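Probable glutathione reductase (PDB 4DNA) probably catalyses the NADPH-dependent reduction of glutathione disulfide to glutathione, as an FAD-containing homodimer. Local coordinates at residues 25-39 and 103-115. Sequence-based numbering, arbitrary orientation.
With FAD (flavin-adenine dinucleotide), chain C.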
ATOM      1  N   ALA A  25     -25.440 -17.650  17.503  1.00 85.25           N
ATOM      2  CA  ALA A  25     -26.061 -17.189  18.744  1.00 86.96           C
ATOM      3  C   ALA A  25     -26.868 -15.927  18.482  1.00 88.93           C
ATOM      4  O   ALA A  25     -27.998 -15.792  18.958  1.00 90.44           O
ATOM      5  CB  ALA A  25     -25.005 -16.936  19.807  1.00 84.85           C
ATOM      6  N   ALA A  26     -26.279 -15.021  17.700  1.00 86.61           N
ATOM      7  CA  ALA A  26     -26.933 -13.783  17.290  1.00 87.90           C
ATOM      8  C   ALA A  26     -28.168 -14.019  16.401  1.00 89.94           C
ATOM      9  O   ALA A  26     -28.771 -13.063  15.906  1.00 92.21           O
ATOM     10  CB  ALA A  26     -25.936 -12.861  16.598  1.00 87.09           C
ATOM     11  N   LEU A  27     -28.530 -15.286  16.188  1.00 89.90           N
ATOM     12  CA  LEU A  27     -29.793 -15.644  15.523  1.00 92.23           C
ATOM     13  C   LEU A  27     -30.777 -16.309  16.500  1.00 92.11           C
ATOM     14  O   LEU A  27     -31.724 -16.972  16.082  1.00 92.71           O
ATOM     15  CB  LEU A  27     -29.548 -16.534  14.289  1.00 88.80           C
ATOM     16  CG  LEU A  27     -29.090 -15.872  12.982  1.00 84.80           C
ATOM     17  CD1 LEU A  27     -28.620 -16.923  11.992  1.00 82.19           C
ATOM     18  CD2 LEU A  27     -30.181 -15.016  12.355  1.00 84.71           C
ATOM     19  N   GLY A  28     -30.537 -16.125  17.798  1.00 92.41           N
ATOM     20  CA  GLY A  28     -31.392 -16.679  18.841  1.00 94.14           C
ATOM     21  C   GLY A  28     -31.358 -18.194  18.924  1.00 94.83           C
ATOM     22  O   GLY A  28     -32.364 -18.821  19.272  1.00 97.56           O
ATOM     23  N   LYS A  29     -30.208 -18.781  18.598  1.00 92.52           N
ATOM     24  CA  LYS A  29     -30.007 -20.224  18.724  1.00 92.95           C
ATOM     25  C   LYS A  29     -29.276 -20.524  20.025  1.00 91.60           C
ATOM     26  O   LYS A  29     -28.382 -19.777  20.433  1.00 91.30           O
ATOM     27  CB  LYS A  29     -29.185 -20.785  17.548  1.00 91.09           C
ATOM     28  CG  LYS A  29     -29.726 -20.505  16.147  1.00 90.88           C
ATOM     29  CD  LYS A  29     -30.888 -21.417  15.769  1.00 93.48           C
ATOM     30  CE  LYS A  29     -31.469 -21.037  14.409  1.00 91.91           C
ATOM     31  NZ  LYS A  29     -32.813 -21.633  14.160  1.00 92.43           N
ATOM     32  N   LYS A  30     -29.661 -21.614  20.678  1.00 91.32           N
ATOM     33  CA  LYS A  30     -28.891 -22.139  21.798  1.00 93.69           C
ATOM     34  C   LYS A  30     -27.528 -22.620  21.282  1.00 91.59           C
ATOM     35  O   LYS A  30     -27.445 -23.657  20.617  1.00 91.76           O
ATOM     36  CB  LYS A  30     -29.638 -23.302  22.443  1.00 97.29           C
ATOM     37  CG  LYS A  30     -30.682 -22.924  23.479  1.00 99.79           C
ATOM     38  CD  LYS A  30     -30.195 -23.298  24.870  1.00 98.60           C
ATOM     39  CE  LYS A  30     -31.224 -24.147  25.598  1.00 99.01           C
ATOM     40  NZ  LYS A  30     -30.556 -25.045  26.579  1.00 99.08           N
ATOM     41  N   VAL A  31     -26.472 -21.864  21.573  1.00 88.18           N
ATOM     42  CA  VAL A  31     -25.118 -22.217  21.122  1.00 87.03           C
ATOM     43  C   VAL A  31     -24.206 -22.447  22.324  1.00 86.37           C
ATOM     44  O   VAL A  31     -24.344 -21.772  23.342  1.00 89.08           O
ATOM     45  CB  VAL A  31     -24.501 -21.110  20.217  1.00 85.63           C
ATOM     46  CG1 VAL A  31     -23.115 -21.495  19.722  1.00 82.86           C
ATOM     47  CG2 VAL A  31     -25.401 -20.795  19.028  1.00 86.77           C
ATOM     48  N   ALA A  32     -23.285 -23.395  22.214  1.00 85.29           N
ATOM     49  CA  ALA A  32     -22.224 -23.558  23.210  1.00 86.16           C
ATOM     50  C   ALA A  32     -20.845 -23.653  22.535  1.00 83.89           C
ATOM     51  O   ALA A  32     -20.722 -24.208  21.441  1.00 83.11           O
ATOM     52  CB  ALA A  32     -22.492 -24.779  24.073  1.00 87.17           C
ATOM     53  N   ILE A  33     -19.812 -23.110  23.175  1.00 82.65           N
ATOM     54  CA  ILE A  33     -18.464 -23.142  22.592  1.00 80.53           C
ATOM     55  C   ILE A  33     -17.364 -23.440  23.617  1.00 81.00           C
ATOM     56  O   ILE A  33     -17.340 -22.864  24.708  1.00 82.69           O
ATOM     57  CB  ILE A  33     -18.153 -21.860  21.760  1.00 80.30           C
ATOM     58  CG1 ILE A  33     -16.727 -21.906  21.173  1.00 78.08           C
ATOM     59  CG2 ILE A  33     -18.411 -20.593  22.570  1.00 79.79           C
ATOM     60  CD1 ILE A  33     -16.493 -21.010  19.972  1.00 75.24           C
ATOM     61  N   ALA A  34     -16.458 -24.342  23.250  1.00 80.17           N
ATOM     62  CA  ALA A  34     -15.380 -24.762  24.137  1.00 81.94           C
ATOM     63  C   ALA A  34     -13.989 -24.497  23.560  1.00 81.49           C
ATOM     64  O   ALA A  34     -13.674 -24.940  22.448  1.00 79.76           O
ATOM     65  CB  ALA A  34     -15.536 -26.235  24.471  1.00 82.01           C
ATOM     66  N   GLU A  35     -13.160 -23.776  24.317  1.00 81.01           N
ATOM     67  CA  GLU A  35     -11.750 -23.615  23.955  1.00 79.58           C
ATOM     68  C   GLU A  35     -10.843 -24.175  25.052  1.00 81.59           C
ATOM     69  O   GLU A  35     -10.978 -23.813  26.225  1.00 83.07           O
ATOM     70  CB  GLU A  35     -11.413 -22.151  23.638  1.00 78.46           C
ATOM     71  CG  GLU A  35      -9.924 -21.821  23.614  1.00 78.69           C
ATOM     72  CD  GLU A  35      -9.197 -22.342  22.376  1.00 75.10           C
ATOM     73  OE1 GLU A  35      -9.606 -21.984  21.253  1.00 74.25           O
ATOM     74  OE2 GLU A  35      -8.196 -23.088  22.515  1.00 73.65           O
ATOM     75  N   GLU A  36      -9.920 -25.052  24.654  1.00 80.53           N
ATOM     76  CA  GLU A  36      -9.019 -25.752  25.575  1.00 81.28           C
ATOM     77  C   GLU A  36      -7.751 -24.971  25.960  1.00 82.15           C
ATOM     78  O   GLU A  36      -6.826 -25.515  26.586  1.00 82.27           O
ATOM     79  CB  GLU A  36      -8.605 -27.093  24.965  1.00 81.05           C
ATOM     80  CG  GLU A  36      -7.630 -27.008  23.797  1.00 79.70           C
ATOM     81  CD  GLU A  36      -7.007 -28.356  23.466  1.00 80.94           C
ATOM     82  OE1 GLU A  36      -7.184 -29.316  24.264  1.00 82.28           O
ATOM     83  OE2 GLU A  36      -6.338 -28.463  22.416  1.00 76.02           O
ATOM     84  N   PHE A  37      -7.693 -23.702  25.579  1.00 80.97           N
ATOM     85  CA  PHE A  37      -6.470 -22.940  25.745  1.00 80.43           C
ATOM     86  C   PHE A  37      -6.813 -21.454  25.863  1.00 80.53           C
ATOM     87  O   PHE A  37      -7.053 -20.969  26.978  1.00 82.83           O
ATOM     88  CB  PHE A  37      -5.462 -23.274  24.617  1.00 79.20           C
ATOM     89  CG  PHE A  37      -4.162 -22.508  24.696  1.00 79.36           C
ATOM     90  CD1 PHE A  37      -3.471 -22.380  25.904  1.00 79.66           C
ATOM     91  CD2 PHE A  37      -3.615 -21.921  23.551  1.00 78.60           C
ATOM     92  CE1 PHE A  37      -2.281 -21.667  25.972  1.00 79.16           C
ATOM     93  CE2 PHE A  37      -2.417 -21.211  23.614  1.00 76.51           C
ATOM     94  CZ  PHE A  37      -1.754 -21.086  24.829  1.00 78.12           C
ATOM     95  N   ARG A  38      -6.865 -20.746  24.731  1.00 79.25           N
ATOM     96  CA  ARG A  38      -7.123 -19.299  24.712  1.00 79.53           C
ATOM     97  C   ARG A  38      -8.003 -18.881  23.532  1.00 78.04           C
ATOM     98  O   ARG A  38      -7.673 -19.160  22.374  1.00 77.18           O
ATOM     99  CB  ARG A  38      -5.806 -18.509  24.694  1.00 77.86           C
ATOM    100  CG  ARG A  38      -5.046 -18.499  26.007  1.00 78.48           C
ATOM    101  CD  ARG A  38      -3.814 -17.618  25.920  1.00 72.90           C
ATOM    102  NE  ARG A  38      -4.099 -16.215  26.209  1.00 70.42           N
ATOM    103  CZ  ARG A  38      -3.178 -15.252  26.222  1.00 71.20           C
ATOM    104  NH1 ARG A  38      -1.904 -15.527  25.964  1.00 70.54           N
ATOM    105  NH2 ARG A  38      -3.532 -14.005  26.500  1.00 73.87           N
ATOM    106  N   TYR A  39      -9.118 -18.216  23.844  1.00 79.73           N
ATOM    107  CA  TYR A  39     -10.085 -17.741  22.845  1.00 78.07           C
ATOM    108  C   TYR A  39      -9.479 -16.729  21.864  1.00 77.97           C
ATOM    109  O   TYR A  39      -8.744 -15.818  22.266  1.00 77.75           O
ATOM    110  CB  TYR A  39     -11.344 -17.176  23.527  1.00 77.74           C
ATOM    111  CG  TYR A  39     -12.348 -18.254  23.912  1.00 79.57           C
ATOM    112  CD1 TYR A  39     -13.258 -18.769  22.971  1.00 79.15           C
ATOM    113  CD2 TYR A  39     -12.383 -18.771  25.205  1.00 80.79           C
ATOM    114  CE1 TYR A  39     -14.165 -19.760  23.314  1.00 79.16           C
ATOM    115  CE2 TYR A  39     -13.292 -19.757  25.558  1.00 80.88           C
ATOM    116  CZ  TYR A  39     -14.177 -20.248  24.613  1.00 80.90           C
ATOM    117  OH  TYR A  39     -15.070 -21.239  24.971  1.00 82.71           O
ATOM    118  N   LEU A 103     -18.818 -12.911  22.113  1.00 80.07           N
ATOM    119  CA  LEU A 103     -19.634 -14.119  22.148  1.00 80.00           C
ATOM    120  C   LEU A 103     -20.768 -13.942  23.135  1.00 81.94           C
ATOM    121  O   LEU A 103     -21.938 -14.099  22.776  1.00 81.34           O
ATOM    122  CB  LEU A 103     -18.793 -15.350  22.487  1.00 79.39           C
ATOM    123  CG  LEU A 103     -17.987 -15.886  21.295  1.00 78.84           C
ATOM    124  CD1 LEU A 103     -16.674 -16.507  21.739  1.00 76.67           C
ATOM    125  CD2 LEU A 103     -18.784 -16.881  20.465  1.00 80.39           C
ATOM    126  N   ALA A 104     -20.400 -13.581  24.364  1.00 82.76           N
ATOM    127  CA  ALA A 104     -21.336 -13.341  25.444  1.00 82.83           C
ATOM    128  C   ALA A 104     -22.452 -12.398  25.013  1.00 84.52           C
ATOM    129  O   ALA A 104     -23.624 -12.732  25.173  1.00 86.35           O
ATOM    130  CB  ALA A 104     -20.604 -12.802  26.656  1.00 83.27           C
ATOM    131  N   ASN A 105     -22.086 -11.248  24.443  1.00 83.55           N
ATOM    132  CA  ASN A 105     -23.055 -10.272  23.903  1.00 85.14           C
ATOM    133  C   ASN A 105     -24.080 -10.822  22.911  1.00 84.89           C
ATOM    134  O   ASN A 105     -25.206 -10.337  22.856  1.00 87.34           O
ATOM    135  CB  ASN A 105     -22.344  -9.094  23.234  1.00 84.81           C
ATOM    136  CG  ASN A 105     -21.571  -8.246  24.215  1.00 86.27           C
ATOM    137  OD1 ASN A 105     -21.961  -8.104  25.374  1.00 86.75           O
ATOM    138  ND2 ASN A 105     -20.464  -7.670  23.754  1.00 85.65           N
ATOM    139  N   ALA A 106     -23.678 -11.803  22.110  1.00 83.98           N
ATOM    140  CA  ALA A 106     -24.597 -12.474  21.188  1.00 84.34           C
ATOM    141  C   ALA A 106     -25.464 -13.510  21.912  1.00 84.45           C
ATOM    142  O   ALA A 106     -26.506 -13.908  21.397  1.00 85.20           O
ATOM    143  CB  ALA A 106     -23.824 -13.126  20.043  1.00 81.44           C
ATOM    144  N   GLY A 107     -25.018 -13.954  23.091  1.00 85.47           N
ATOM    145  CA  GLY A 107     -25.762 -14.919  23.905  1.00 87.48           C
ATOM    146  C   GLY A 107     -25.178 -16.319  24.035  1.00 87.36           C
ATOM    147  O   GLY A 107     -25.609 -17.099  24.886  1.00 88.78           O
ATOM    148  N   ALA A 108     -24.204 -16.643  23.191  1.00 85.64           N
ATOM    149  CA  ALA A 108     -23.543 -17.943  23.222  1.00 85.58           C
ATOM    150  C   ALA A 108     -22.918 -18.248  24.589  1.00 86.12           C
ATOM    151  O   ALA A 108     -22.420 -17.351  25.270  1.00 85.89           O
ATOM    152  CB  ALA A 108     -22.490 -18.015  22.132  1.00 83.20           C
ATOM    153  N   GLU A 109     -22.954 -19.518  24.983  1.00 86.02           N
ATOM    154  CA  GLU A 109     -22.380 -19.934  26.252  1.00 86.89           C
ATOM    155  C   GLU A 109     -20.906 -20.297  26.108  1.00 86.98           C
ATOM    156  O   GLU A 109     -20.545 -21.184  25.329  1.00 87.18           O
ATOM    157  CB  GLU A 109     -23.161 -21.106  26.824  1.00 89.61           C
ATOM    158  CG  GLU A 109     -22.639 -21.570  28.162  1.00 90.70           C
ATOM    159  CD  GLU A 109     -23.421 -22.732  28.713  1.00 94.09           C
ATOM    160  OE1 GLU A 109     -24.432 -23.110  28.081  1.00 93.87           O
ATOM    161  OE2 GLU A 109     -23.029 -23.260  29.780  1.00 97.20           O
ATOM    162  N   ILE A 110     -20.066 -19.607  26.873  1.00 87.33           N
ATOM    163  CA  ILE A 110     -18.618 -19.803  26.833  1.00 86.29           C
ATOM    164  C   ILE A 110     -18.181 -20.711  27.978  1.00 87.21           C
ATOM    165  O   ILE A 110     -18.557 -20.487  29.134  1.00 88.58           O
ATOM    166  CB  ILE A 110     -17.859 -18.460  26.938  1.00 84.95           C
ATOM    167  CG1 ILE A 110     -18.345 -17.475  25.872  1.00 84.91           C
ATOM    168  CG2 ILE A 110     -16.360 -18.677  26.801  1.00 83.83           C
ATOM    169  CD1 ILE A 110     -18.042 -16.021  26.171  1.00 83.69           C
ATOM    170  N   LEU A 111     -17.395 -21.733  27.651  1.00 86.33           N
ATOM    171  CA  LEU A 111     -16.786 -22.598  28.657  1.00 87.18           C
ATOM    172  C   LEU A 111     -15.349 -22.879  28.276  1.00 86.51           C
ATOM    173  O   LEU A 111     -15.034 -23.019  27.094  1.00 85.23           O
ATOM    174  CB  LEU A 111     -17.556 -23.908  28.815  1.00 88.45           C
ATOM    175  CG  LEU A 111     -18.445 -24.298  27.643  1.00 87.45           C
ATOM    176  CD1 LEU A 111     -18.241 -25.745  27.247  1.00 88.57           C
ATOM    177  CD2 LEU A 111     -19.892 -24.030  28.003  1.00 89.32           C
ATOM    178  N   ASP A 112     -14.485 -22.951  29.285  1.00 87.45           N
ATOM    179  CA  ASP A 112     -13.052 -23.161  29.074  1.00 86.71           C
ATOM    180  C   ASP A 112     -12.699 -24.599  29.444  1.00 87.01           C
ATOM    181  O   ASP A 112     -12.541 -24.951  30.617  1.00 88.54           O
ATOM    182  CB  ASP A 112     -12.220 -22.151  29.871  1.00 86.71           C
ATOM    183  CG  ASP A 112     -12.783 -20.739  29.800  1.00 87.44           C
ATOM    184  OD1 ASP A 112     -12.249 -19.927  29.026  1.00 86.33           O
ATOM    185  OD2 ASP A 112     -13.764 -20.440  30.514  1.00 90.35           O
ATOM    186  N   THR A 113     -12.593 -25.420  28.410  1.00 85.64           N
ATOM    187  CA  THR A 113     -12.426 -26.854  28.539  1.00 86.91           C
ATOM    188  C   THR A 113     -12.081 -27.389  27.160  1.00 85.44           C
ATOM    189  O   THR A 113     -12.449 -26.791  26.151  1.00 84.36           O
ATOM    190  CB  THR A 113     -13.721 -27.538  29.062  1.00 88.42           C
ATOM    191  OG1 THR A 113     -13.613 -28.960  28.943  1.00 89.20           O
ATOM    192  CG2 THR A 113     -14.944 -27.088  28.290  1.00 87.84           C
ATOM    193  N   ARG A 114     -11.352 -28.495  27.115  1.00 85.23           N
ATOM    194  CA  ARG A 114     -11.248 -29.277  25.894  1.00 84.38           C
ATOM    195  C   ARG A 114     -12.574 -30.042  25.745  1.00 86.42           C
ATOM    196  O   ARG A 114     -13.187 -30.435  26.751  1.00 88.13           O
ATOM    197  CB  ARG A 114     -10.042 -30.222  25.973  1.00 84.02           C
ATOM    198  CG  ARG A 114      -9.871 -31.148  24.783  1.00 84.02           C
ATOM    199  CD  ARG A 114      -8.785 -32.180  25.027  1.00 83.91           C
ATOM    200  NE  ARG A 114      -8.812 -33.225  24.004  1.00 83.56           N
ATOM    201  CZ  ARG A 114      -8.271 -33.112  22.793  1.00 81.76           C
ATOM    202  NH1 ARG A 114      -7.652 -31.993  22.429  1.00 81.25           N
ATOM    203  NH2 ARG A 114      -8.353 -34.115  21.936  1.00 80.67           N
ATOM    204  N   ALA A 115     -13.029 -30.220  24.503  1.00 85.71           N
ATOM    205  CA  ALA A 115     -14.235 -31.001  24.218  1.00 87.34           C
ATOM    206  C   ALA A 115     -13.932 -32.180  23.286  1.00 89.07           C
ATOM    207  O   ALA A 115     -13.171 -32.045  22.317  1.00 85.87           O
ATOM    208  CB  ALA A 115     -15.321 -30.117  23.631  1.00 86.13           C
TER
HETATM  209  PA  FAD C 500      -7.511 -21.986  15.062  1.00 71.98           P
HETATM  210  O1A FAD C 500      -6.301 -22.865  14.802  1.00 70.48           O
HETATM  211  O2A FAD C 500      -7.468 -20.481  14.914  1.00 72.80           O
HETATM  212  O5B FAD C 500      -8.059 -22.285  16.541  1.00 72.78           O
HETATM  213  C5B FAD C 500      -8.890 -23.411  16.854  1.00 72.43           C
HETATM  214  C4B FAD C 500      -8.926 -23.488  18.372  1.00 72.55           C
HETATM  215  O4B FAD C 500      -9.461 -24.721  18.851  1.00 71.01           O
HETATM  216  C3B FAD C 500      -7.519 -23.371  18.926  1.00 72.84           C
HETATM  217  O3B FAD C 500      -7.470 -22.235  19.801  1.00 71.60           O
HETATM  218  C2B FAD C 500      -7.274 -24.692  19.630  1.00 72.62           C
HETATM  219  O2B FAD C 500      -6.473 -24.521  20.799  1.00 72.55           O
HETATM  220  C1B FAD C 500      -8.679 -25.174  19.959  1.00 73.72           C
HETATM  221  N9A FAD C 500      -8.815 -26.647  20.048  1.00 74.97           N
HETATM  222  C8A FAD C 500      -8.091 -27.532  19.337  1.00 75.00           C
HETATM  223  N7A FAD C 500      -8.449 -28.812  19.598  1.00 76.00           N
HETATM  224  C5A FAD C 500      -9.437 -28.748  20.497  1.00 76.74           C
HETATM  225  C6A FAD C 500     -10.257 -29.758  21.185  1.00 78.41           C
HETATM  226  N6A FAD C 500     -10.015 -31.064  20.915  1.00 79.46           N
HETATM  227  N1A FAD C 500     -11.203 -29.320  22.058  1.00 78.97           N
HETATM  228  C2A FAD C 500     -11.387 -27.997  22.293  1.00 78.08           C
HETATM  229  N3A FAD C 500     -10.667 -27.021  21.693  1.00 77.06           N
HETATM  230  C4A FAD C 500      -9.689 -27.328  20.797  1.00 76.58           C
HETATM  231  N1  FAD C 500      -3.283 -16.628   8.238  1.00 64.60           N
HETATM  232  C2  FAD C 500      -3.480 -15.499   7.519  1.00 64.16           C
HETATM  233  O2  FAD C 500      -4.535 -15.371   6.861  1.00 64.41           O
HETATM  234  N3  FAD C 500      -2.568 -14.510   7.493  1.00 64.02           N
HETATM  235  C4  FAD C 500      -1.403 -14.567   8.169  1.00 64.26           C
HETATM  236  O4  FAD C 500      -0.587 -13.614   8.123  1.00 64.22           O
HETATM  237  C4X FAD C 500      -1.115 -15.781   8.974  1.00 64.55           C
HETATM  238  N5  FAD C 500       0.027 -15.915   9.684  1.00 64.58           N
HETATM  239  C5X FAD C 500       0.246 -17.042  10.414  1.00 65.29           C
HETATM  240  C6  FAD C 500       1.425 -17.181  11.147  1.00 65.50           C
HETATM  241  C7  FAD C 500       1.664 -18.340  11.893  1.00 65.90           C
HETATM  242  C7M FAD C 500       2.953 -18.441  12.670  1.00 66.33           C
HETATM  243  C8  FAD C 500       0.644 -19.436  11.926  1.00 66.03           C
HETATM  244  C8M FAD C 500       0.838 -20.698  12.722  1.00 66.53           C
HETATM  245  C9  FAD C 500      -0.529 -19.300  11.196  1.00 66.02           C
HETATM  246  C9A FAD C 500      -0.765 -18.151  10.442  1.00 65.10           C
HETATM  247  N10 FAD C 500      -1.961 -18.025   9.709  1.00 65.06           N
HETATM  248  C10 FAD C 500      -2.159 -16.839   8.963  1.00 64.81           C
HETATM  249  C1' FAD C 500      -2.951 -19.118   9.731  1.00 65.65           C
HETATM  250  C2' FAD C 500      -4.135 -18.846  10.648  1.00 67.39           C
HETATM  251  O2' FAD C 500      -3.663 -18.556  11.967  1.00 66.91           O
HETATM  252  C3' FAD C 500      -5.097 -20.036  10.649  1.00 69.69           C
HETATM  253  O3' FAD C 500      -5.364 -20.392   9.288  1.00 68.86           O
HETATM  254  C4' FAD C 500      -6.419 -19.742  11.358  1.00 68.81           C
HETATM  255  O4' FAD C 500      -6.178 -19.541  12.756  1.00 70.33           O
HETATM  256  C5' FAD C 500      -7.405 -20.884  11.178  1.00 70.03           C
HETATM  257  O5' FAD C 500      -8.227 -20.963  12.340  1.00 71.78           O
HETATM  258  P   FAD C 500      -9.143 -22.243  12.710  1.00 71.47           P
HETATM  259  O1P FAD C 500     -10.601 -21.826  12.719  1.00 71.86           O
HETATM  260  O2P FAD C 500      -8.705 -23.439  11.899  1.00 71.28           O
HETATM  261  O3P FAD C 500      -8.778 -22.551  14.243  1.00 72.18           O
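Glu36 and Arg114 run side by side in the same direction, and their ends join in a salt bridge, with Arg114 NH1 3.3 Å from Glu36 OE1 at an N-H...O angle of 170°. The oxygen lies in the guanidinium plane, the nitrogen above the carboxylate plane. CG of Arg114 stands anti to the backbone N and the chain runs on extended to NE, carrying the guanidinium out to the adenine, where FAD N6A sits over one face, offset toward the rim; Glu116 and Gly272 O bind its other nitrogens. Glu36 CG also touches the adenine, 3.7 Å from FAD N3A. With an alanine here, Arg114 NH1 would probably lose its carboxylate and that side of the guanidinium would be less well fixed, though Glu116 and Gly272 would remain.

Strands 31-35 and 109-112 run parallel, their axes 22° apart, and 109-112 forms an edge of the Rossmann-type FAD-binding sheet. Three sound bonds, Glu109 N to Val31 O (3.1 Å), Ile33 N to Glu109 O and Leu111 N to Ile33 O, join them; the next two, reaching Thr113, are weak. Glu35, the acidic residue that takes the ribose hydroxyls in many Rossmann dinucleotide sites, bends at chi2 (74°) so that OE1 accepts from FAD O3B at 2.6 Å and OE2 from FAD O2B at 2.8 Å. Its CB lies over the centre of one face of the Tyr39 ring. Tyr39 OH approaches Leu111 O to 2.8 Å near the ring plane, and Ile110 CG2 comes obliquely to the ring, 3.5 Å from Tyr39 CZ. At the ring edge stands Asp112 OD1, its carboxylate nearly perpendicular and salt-bridged to Arg100 of helix 81-106. Where that helix ends in a Schellman motif at Gly107, Ala25 CB packs 3.6 Å from Ala108 CB.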